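Local coordinates for protein peptidoglycan-N-acetylglucosamine deacetylase BC_1960 (Bacillus cereus, PDB 4L1G) that removes acetyl groups from N-acetylglucosamine residues of peptidoglycan, and also from soluble chitin and chitooligomers, by zinc-dependent hydrolysis, at residues H225-G229 against G230-G234; F105-G108 against E109-E112; K241-P244 against Q245-K249. All coordinates share one frame; numbering follows the deposited sequence.

Interaction 1: H225-G229 against G230-G234. With SO4 (sulfate ion), chain E; ACT (acetate ion), chain F.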
loop_
_atom_site.group_PDB
_atom_site.type_symbol
_atom_site.label_atom_id
_atom_site.label_comp_id
_atom_site.label_asym_id
_atom_site.label_seq_id
_atom_site.Cartn_x
_atom_site.Cartn_y
_atom_site.Cartn_z
ATOM N N HIS A 225 -3.364 1.538 -7.617
ATOM C CA HIS A 225 -2.108 1.112 -8.225
ATOM C C HIS A 225 -1.364 2.250 -8.916
ATOM O O HIS A 225 -1.970 3.204 -9.400
ATOM C CB HIS A 225 -2.350 -0.022 -9.230
ATOM C CG HIS A 225 -2.810 -1.301 -8.604
ATOM N ND1 HIS A 225 -4.140 -1.583 -8.372
ATOM C CD2 HIS A 225 -2.116 -2.376 -8.159
ATOM C CE1 HIS A 225 -4.245 -2.774 -7.812
ATOM N NE2 HIS A 225 -3.031 -3.277 -7.671
ATOM N N SER A 226 -0.041 2.137 -8.950
ATOM C CA SER A 226 0.791 3.027 -9.748
ATOM C C SER A 226 1.766 2.180 -10.561
ATOM O O SER A 226 2.963 2.459 -10.610
ATOM C CB SER A 226 1.537 4.029 -8.862
ATOM O OG SER A 226 2.275 3.369 -7.850
ATOM N N THR A 227 1.227 1.142 -11.194
ATOM C CA THR A 227 2.011 0.185 -11.966
ATOM C C THR A 227 2.505 0.794 -13.274
ATOM O O THR A 227 1.730 1.422 -13.996
ATOM C CB THR A 227 1.160 -1.057 -12.314
ATOM O OG1 THR A 227 0.387 -1.455 -11.173
ATOM C CG2 THR A 227 2.040 -2.212 -12.761
ATOM N N PRO A 228 3.802 0.613 -13.579
ATOM C CA PRO A 228 4.365 1.028 -14.870
ATOM C C PRO A 228 3.570 0.446 -16.035
ATOM O O PRO A 228 3.306 -0.756 -16.058
ATOM C CB PRO A 228 5.770 0.424 -14.845
ATOM C CG PRO A 228 6.123 0.361 -13.406
ATOM C CD PRO A 228 4.835 0.076 -12.674
ATOM N N GLY A 229 3.175 1.299 -16.975
ATOM C CA GLY A 229 2.452 0.858 -18.155
ATOM C C GLY A 229 0.997 0.504 -17.908
ATOM O O GLY A 229 0.308 0.039 -18.815
ATOM N N GLY A 230 0.524 0.719 -16.685
ATOM C CA GLY A 230 -0.851 0.404 -16.340
ATOM C C GLY A 230 -1.847 1.395 -16.911
ATOM O O GLY A 230 -1.482 2.503 -17.298
ATOM N N HIS A 231 -3.110 0.994 -16.979
ATOM C CA HIS A 231 -4.172 1.899 -17.405
ATOM C C HIS A 231 -4.802 2.519 -16.166
ATOM O O HIS A 231 -5.835 2.055 -15.685
ATOM C CB HIS A 231 -5.224 1.147 -18.221
ATOM C CG HIS A 231 -4.675 0.479 -19.442
ATOM N ND1 HIS A 231 -4.440 1.156 -20.620
ATOM C CD2 HIS A 231 -4.312 -0.806 -19.669
ATOM C CE1 HIS A 231 -3.957 0.317 -21.519
ATOM N NE2 HIS A 231 -3.870 -0.880 -20.967
ATOM N N LEU A 232 -4.175 3.573 -15.651
ATOM C CA LEU A 232 -4.497 4.060 -14.313
ATOM C C LEU A 232 -4.740 5.566 -14.216
ATOM O O LEU A 232 -4.740 6.121 -13.116
ATOM C CB LEU A 232 -3.377 3.661 -13.345
ATOM C CG LEU A 232 -3.095 2.163 -13.224
ATOM C CD1 LEU A 232 -1.740 1.926 -12.574
ATOM C CD2 LEU A 232 -4.202 1.476 -12.439
ATOM N N GLN A 233 -4.949 6.228 -15.349
ATOM C CA GLN A 233 -5.163 7.672 -15.336
ATOM C C GLN A 233 -6.436 8.050 -14.580
ATOM O O GLN A 233 -6.455 9.022 -13.820
ATOM C CB GLN A 233 -5.197 8.241 -16.756
ATOM C CG GLN A 233 -5.382 9.751 -16.804
ATOM C CD GLN A 233 -4.364 10.490 -15.953
ATOM O OE1 GLN A 233 -3.155 10.335 -16.131
ATOM N NE2 GLN A 233 -4.851 11.300 -15.015
ATOM N N GLY A 234 -7.495 7.272 -14.785
ATOM C CA GLY A 234 -8.753 7.502 -14.101
ATOM C C GLY A 234 -8.600 7.309 -12.608
ATOM O O GLY A 234 -9.287 7.951 -11.810
HETATM S S SO4 E . -5.196 5.166 -19.060
HETATM O O1 SO4 E . -5.831 6.382 -19.562
HETATM O O2 SO4 E . -6.157 4.415 -18.255
HETATM O O3 SO4 E . -4.757 4.342 -20.184
HETATM O O4 SO4 E . -4.040 5.522 -18.239
HETATM C C ACT F . -1.665 -6.321 -5.707
HETATM O O ACT F . -1.747 -7.191 -6.600
HETATM O OXT ACT F . -1.494 -5.150 -6.104
HETATM C CH3 ACT F . -1.764 -6.660 -4.247
#
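Part of the deacetylase active site is the loop leaving strand 221-225, where Leu-232 folds back against His-225, the predicted proton donor, and Thr-227. CD1 of Leu-232 does most of the touching. Leu-232 CD1 lies 3.4 Å from His-225 O and 3.4 Å from Thr-227 N, resting on the backbone more than on side chains. Leu-232 CD1 and CD2 lie 3.9 and 4.0 Å from His-225 CB, so the fork straddles the base of the histidine. With His-225 CG anti to the carbonyl carbon, beside the backbone N (chi1 -67°), the imidazole leads away from the leucine, and its NE2 donates at the ring edge to OXT of an acetate at 2.9 Å.

Between these residues the chain reverses in a type II beta turn from Thr-227 to Gly-230, with Gly-229 at positive phi in the third position. Gly-230 N closes it on Thr-227 O at 3.0 Å, approaching 46° above the carbonyl plane. Thr-227 OG1 is held by Asp-81, a zinc ligand. Leu-232 is the N-cap of helix 233-248, and a sulfate sits at this helix start: Gln-233 N donates to its O4 at 3.1 Å, Leu-232 N bonds the same oxygen weakly, and ND1 of His-231 reaches O3 at 3.2 Å, in the plane of its ring. Both ions probably come from the crystallisation liquor.

Interaction 2: F105-G108 against E109-E112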
loop_
_atom_site.group_PDB
_atom_site.type_symbol
_atom_site.label_atom_id
_atom_site.label_comp_id
_atom_site.label_asym_id
_atom_site.label_seq_id
_atom_site.Cartn_x
_atom_site.Cartn_y
_atom_site.Cartn_z
ATOM N N PHE A 105 3.340 0.764 -1.437
ATOM C CA PHE A 105 3.960 -0.553 -1.468
ATOM C C PHE A 105 4.742 -0.719 -2.765
ATOM O O PHE A 105 4.166 -0.956 -3.828
ATOM C CB PHE A 105 2.912 -1.654 -1.304
ATOM C CG PHE A 105 2.367 -1.761 0.093
ATOM C CD1 PHE A 105 1.140 -1.207 0.419
ATOM C CD2 PHE A 105 3.095 -2.400 1.085
ATOM C CE1 PHE A 105 0.641 -1.298 1.708
ATOM C CE2 PHE A 105 2.602 -2.497 2.375
ATOM C CZ PHE A 105 1.372 -1.943 2.687
ATOM N N LEU A 106 6.060 -0.581 -2.668
ATOM C CA LEU A 106 6.913 -0.535 -3.849
ATOM C C LEU A 106 7.518 -1.890 -4.200
ATOM O O LEU A 106 7.895 -2.660 -3.318
ATOM C CB LEU A 106 8.032 0.489 -3.647
ATOM C CG LEU A 106 7.610 1.903 -3.243
ATOM C CD1 LEU A 106 8.835 2.787 -3.056
ATOM C CD2 LEU A 106 6.651 2.505 -4.261
ATOM N N LEU A 107 7.603 -2.171 -5.498
ATOM C CA LEU A 107 8.298 -3.356 -5.986
ATOM C C LEU A 107 9.797 -3.095 -5.987
ATOM O O LEU A 107 10.244 -2.010 -6.363
ATOM C CB LEU A 107 7.831 -3.717 -7.398
ATOM C CG LEU A 107 6.422 -4.300 -7.511
ATOM C CD1 LEU A 107 5.966 -4.350 -8.958
ATOM C CD2 LEU A 107 6.383 -5.685 -6.896
ATOM N N GLY A 108 10.568 -4.089 -5.558
ATOM C CA GLY A 108 12.014 -3.969 -5.515
ATOM C C GLY A 108 12.631 -3.663 -6.867
ATOM O O GLY A 108 13.533 -2.831 -6.969
ATOM N N GLU A 109 12.138 -4.326 -7.909
ATOM C CA GLU A 109 12.695 -4.164 -9.249
ATOM C C GLU A 109 12.414 -2.777 -9.828
ATOM O O GLU A 109 13.217 -2.243 -10.591
ATOM C CB GLU A 109 12.181 -5.257 -10.193
ATOM C CG GLU A 109 10.693 -5.184 -10.494
ATOM C CD GLU A 109 10.192 -6.387 -11.272
ATOM O OE1 GLU A 109 11.015 -7.266 -11.606
ATOM O OE2 GLU A 109 8.975 -6.455 -11.548
ATOM N N ASN A 110 11.278 -2.197 -9.460
ATOM C CA ASN A 110 10.914 -0.870 -9.946
ATOM C C ASN A 110 11.660 0.230 -9.206
ATOM O O ASN A 110 11.936 1.292 -9.765
ATOM C CB ASN A 110 9.403 -0.658 -9.855
ATOM C CG ASN A 110 8.647 -1.464 -10.888
ATOM O OD1 ASN A 110 9.226 -1.913 -11.877
ATOM N ND2 ASN A 110 7.349 -1.647 -10.673
ATOM N N ALA A 111 11.989 -0.037 -7.946
ATOM C CA ALA A 111 12.780 0.888 -7.148
ATOM C C ALA A 111 14.199 1.020 -7.705
ATOM O O ALA A 111 14.839 2.058 -7.548
ATOM C CB ALA A 111 12.814 0.440 -5.695
ATOM N N GLU A 112 14.683 -0.034 -8.356
ATOM C CA GLU A 112 16.012 -0.018 -8.961
ATOM C C GLU A 112 16.045 0.834 -10.223
ATOM O O GLU A 112 17.039 1.503 -10.504
ATOM C CB GLU A 112 16.476 -1.437 -9.289
ATOM C CG GLU A 112 16.840 -2.269 -8.077
ATOM C CD GLU A 112 17.275 -3.670 -8.449
ATOM O OE1 GLU A 112 18.119 -4.241 -7.725
ATOM O OE2 GLU A 112 16.773 -4.199 -9.467
#
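Leu-107 O accepts a backbone hydrogen bond from Ala-111 N at 3.1 Å, with 150° at the hydrogen and the donor tilted 17° from the carbonyl plane; Leu-107 is the N-cap residue of helix 108-113. Asn-110 N adds a weak bond to the same oxygen, and one residue on, Glu-112 N bonds Gly-108 O weakly at 3.3 Å.

The side chains of Leu-107 and Asn-110 pack side by side and point the same way, bringing Leu-107 CD1 to 3.5 Å from Asn-110 ND2. In both, CG is anti to the carbonyl carbon (chi1 -72° in each), which helps to set them alongside each other. CB of Ala-111 lies 3.6 Å from Leu-107 O, flanking the carbonyl that its own N-H engages, while CG of Glu-112 lies 3.5 Å from Gly-108 O.

The polar ends find partners beyond the turn. Asn-110 ND2 donates to the backbone O of Asp-81, which probably helps to position that zinc ligand, and Glu-112 OE2 is bonded to Tyr-133 OH. Leu-107 also packs close to the zinc ligands His-131 and His-135. The arrangement is a beta-alpha junction after strand 103-106, at the C-terminal end of the strands, where active sites of TIM-barrel-like folds lie.

Interaction 3: K241-P244 against Q245-K249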
loop_
_atom_site.group_PDB
_atom_site.type_symbol
_atom_site.label_atom_id
_atom_site.label_comp_id
_atom_site.label_asym_id
_atom_site.label_seq_id
_atom_site.Cartn_x
_atom_site.Cartn_y
_atom_site.Cartn_z
ATOM N N LYS A 241 -11.759 13.554 -6.468
ATOM C CA LYS A 241 -13.132 13.411 -5.994
ATOM C C LYS A 241 -13.190 12.639 -4.682
ATOM O O LYS A 241 -13.916 13.014 -3.761
ATOM C CB LYS A 241 -13.993 12.706 -7.043
ATOM C CG LYS A 241 -14.263 13.524 -8.294
ATOM C CD LYS A 241 -15.078 12.720 -9.292
ATOM C CE LYS A 241 -15.434 13.542 -10.516
ATOM N NZ LYS A 241 -16.366 14.651 -10.180
ATOM N N ILE A 242 -12.421 11.557 -4.609
ATOM C CA ILE A 242 -12.420 10.673 -3.447
ATOM C C ILE A 242 -12.055 11.402 -2.159
ATOM O O ILE A 242 -12.741 11.274 -1.143
ATOM C CB ILE A 242 -11.446 9.493 -3.650
ATOM C CG1 ILE A 242 -12.002 8.516 -4.688
ATOM C CG2 ILE A 242 -11.187 8.773 -2.338
ATOM C CD1 ILE A 242 -11.050 7.392 -5.031
ATOM N N ILE A 243 -10.978 12.175 -2.212
ATOM C CA ILE A 243 -10.465 12.845 -1.021
ATOM C C ILE A 243 -11.421 13.886 -0.416
ATOM O O ILE A 243 -11.741 13.798 0.770
ATOM C CB ILE A 243 -9.048 13.426 -1.257
ATOM C CG1 ILE A 243 -8.063 12.294 -1.563
ATOM C CG2 ILE A 243 -8.590 14.229 -0.052
ATOM C CD1 ILE A 243 -6.676 12.769 -1.940
ATOM N N PRO A 244 -11.893 14.862 -1.219
ATOM C CA PRO A 244 -12.792 15.836 -0.588
ATOM C C PRO A 244 -14.150 15.250 -0.195
ATOM O O PRO A 244 -14.713 15.663 0.820
ATOM C CB PRO A 244 -12.962 16.909 -1.669
ATOM C CG PRO A 244 -12.710 16.200 -2.946
ATOM C CD PRO A 244 -11.652 15.181 -2.640
ATOM N N GLN A 245 -14.665 14.304 -0.976
ATOM C CA GLN A 245 -15.963 13.703 -0.664
ATOM C C GLN A 245 -15.940 12.890 0.629
ATOM O O GLN A 245 -16.923 12.867 1.369
ATOM C CB GLN A 245 -16.482 12.853 -1.830
ATOM C CG GLN A 245 -17.014 13.672 -2.999
ATOM C CD GLN A 245 -17.624 12.813 -4.093
ATOM O OE1 GLN A 245 -18.058 11.688 -3.847
ATOM N NE2 GLN A 245 -17.655 13.341 -5.311
ATOM N N LEU A 246 -14.820 12.230 0.903
ATOM C CA LEU A 246 -14.668 11.498 2.157
ATOM C C LEU A 246 -14.448 12.456 3.326
ATOM O O LEU A 246 -14.982 12.248 4.417
ATOM C CB LEU A 246 -13.529 10.477 2.069
ATOM C CG LEU A 246 -13.915 9.108 1.501
ATOM C CD1 LEU A 246 -12.691 8.232 1.270
ATOM C CD2 LEU A 246 -14.912 8.408 2.422
ATOM N N LYS A 247 -13.665 13.506 3.088
ATOM C CA LYS A 247 -13.415 14.528 4.102
ATOM C C LYS A 247 -14.709 15.192 4.554
ATOM O O LYS A 247 -14.858 15.541 5.723
ATOM C CB LYS A 247 -12.448 15.592 3.578
ATOM C CG LYS A 247 -10.989 15.168 3.544
ATOM C CD LYS A 247 -10.111 16.315 3.065
ATOM C CE LYS A 247 -8.633 15.971 3.150
ATOM N NZ LYS A 247 -7.785 17.116 2.718
ATOM N N THR A 248 -15.639 15.364 3.616
ATOM C CA THR A 248 -16.936 15.969 3.903
ATOM C C THR A 248 -17.717 15.131 4.912
ATOM O O THR A 248 -18.436 15.666 5.756
ATOM C CB THR A 248 -17.766 16.151 2.612
ATOM O OG1 THR A 248 -17.066 17.019 1.715
ATOM C CG2 THR A 248 -19.131 16.753 2.917
ATOM N N LYS A 249 -17.552 13.814 4.835
ATOM C CA LYS A 249 -18.222 12.901 5.756
ATOM C C LYS A 249 -17.473 12.781 7.081
ATOM O O LYS A 249 -17.828 11.965 7.931
ATOM C CB LYS A 249 -18.389 11.522 5.113
ATOM C CG LYS A 249 -19.175 11.544 3.813
ATOM C CD LYS A 249 -19.180 10.179 3.135
ATOM C CE LYS A 249 -19.853 9.128 4.000
ATOM N NZ LYS A 249 -20.045 7.848 3.262
#
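Two donors of Thr-248 meet the carbonyl plane of Pro-244 from opposite faces. Thr-248 N reaches Pro-244 O at 3.0 Å, tilted 26° from the plane, and Thr-248 OG1 comes to it from the other side at 2.9 Å, tilted 33°. Both bonds thus grip one oxygen without competing for the same approach. OG1 is anti to the carbonyl carbon of its own residue and beside the backbone N (chi1 -61°), which turns it back toward the preceding turn, an arrangement common for threonine and serine in helices. The flat amide of Gln-245 makes a loose contact: its chain runs out extended past Lys-241 O, leaving Gln-245 NE2 4.1 Å from Lys-241 CB.

The other backbone bonds follow the ordinary helical pattern, from Gln-245 N to Lys-241 O, from Leu-246 N to Ile-242 O and from Lys-247 N to Ile-243 O, the last at 3.0 Å. The helix is kinked at Lys-241 and Pro-244, where N makes no bond to the turn before; at Pro-244 there is no hydrogen to give.

Two pairs of side chains lie alongside each other and point the same way. Ile-242 CG2 touches Leu-246 CD1 at 3.9 Å in an apolar contact. Ile-243 CG2 is 3.6 Å from CE of Lys-247, whose straight aliphatic chain passes the isoleucine before NZ donates to the backbone O of His-98.

These residues close the C-terminal end of helix 233-248, which lies against helix 205-215, strand 252-253 and adjoining loops. Lys-241, Ile-242 and Gln-245 touch helix 205-215, with Ile-242 on Val-212 and Gln-245 on Leu-213, while Ile-243, Leu-246 and Lys-247 meet Phe-253 of strand 252-253.

Along the chain, interaction 2 comes first, then interaction 1 and finally interaction 3, all within the NodB homology region. Interactions 1 and 2, with centres about 15 Å apart, each begin at the C-terminal end of a strand of the six-stranded parallel sheet, 221-225 and 103-106, both of which pair with strand 74-80. They meet where Pro-228 CG packs 3.6 Å from Asn-110 ND2, and together they flank the zinc-binding Asp-81. Interaction 3 shares helix 233-248 with interaction 1, its centre about 22 Å away, and lies about 30 Å from that of interaction 2, across the chain's centre. One helix therefore runs from the catalytic rim into peripheral packing.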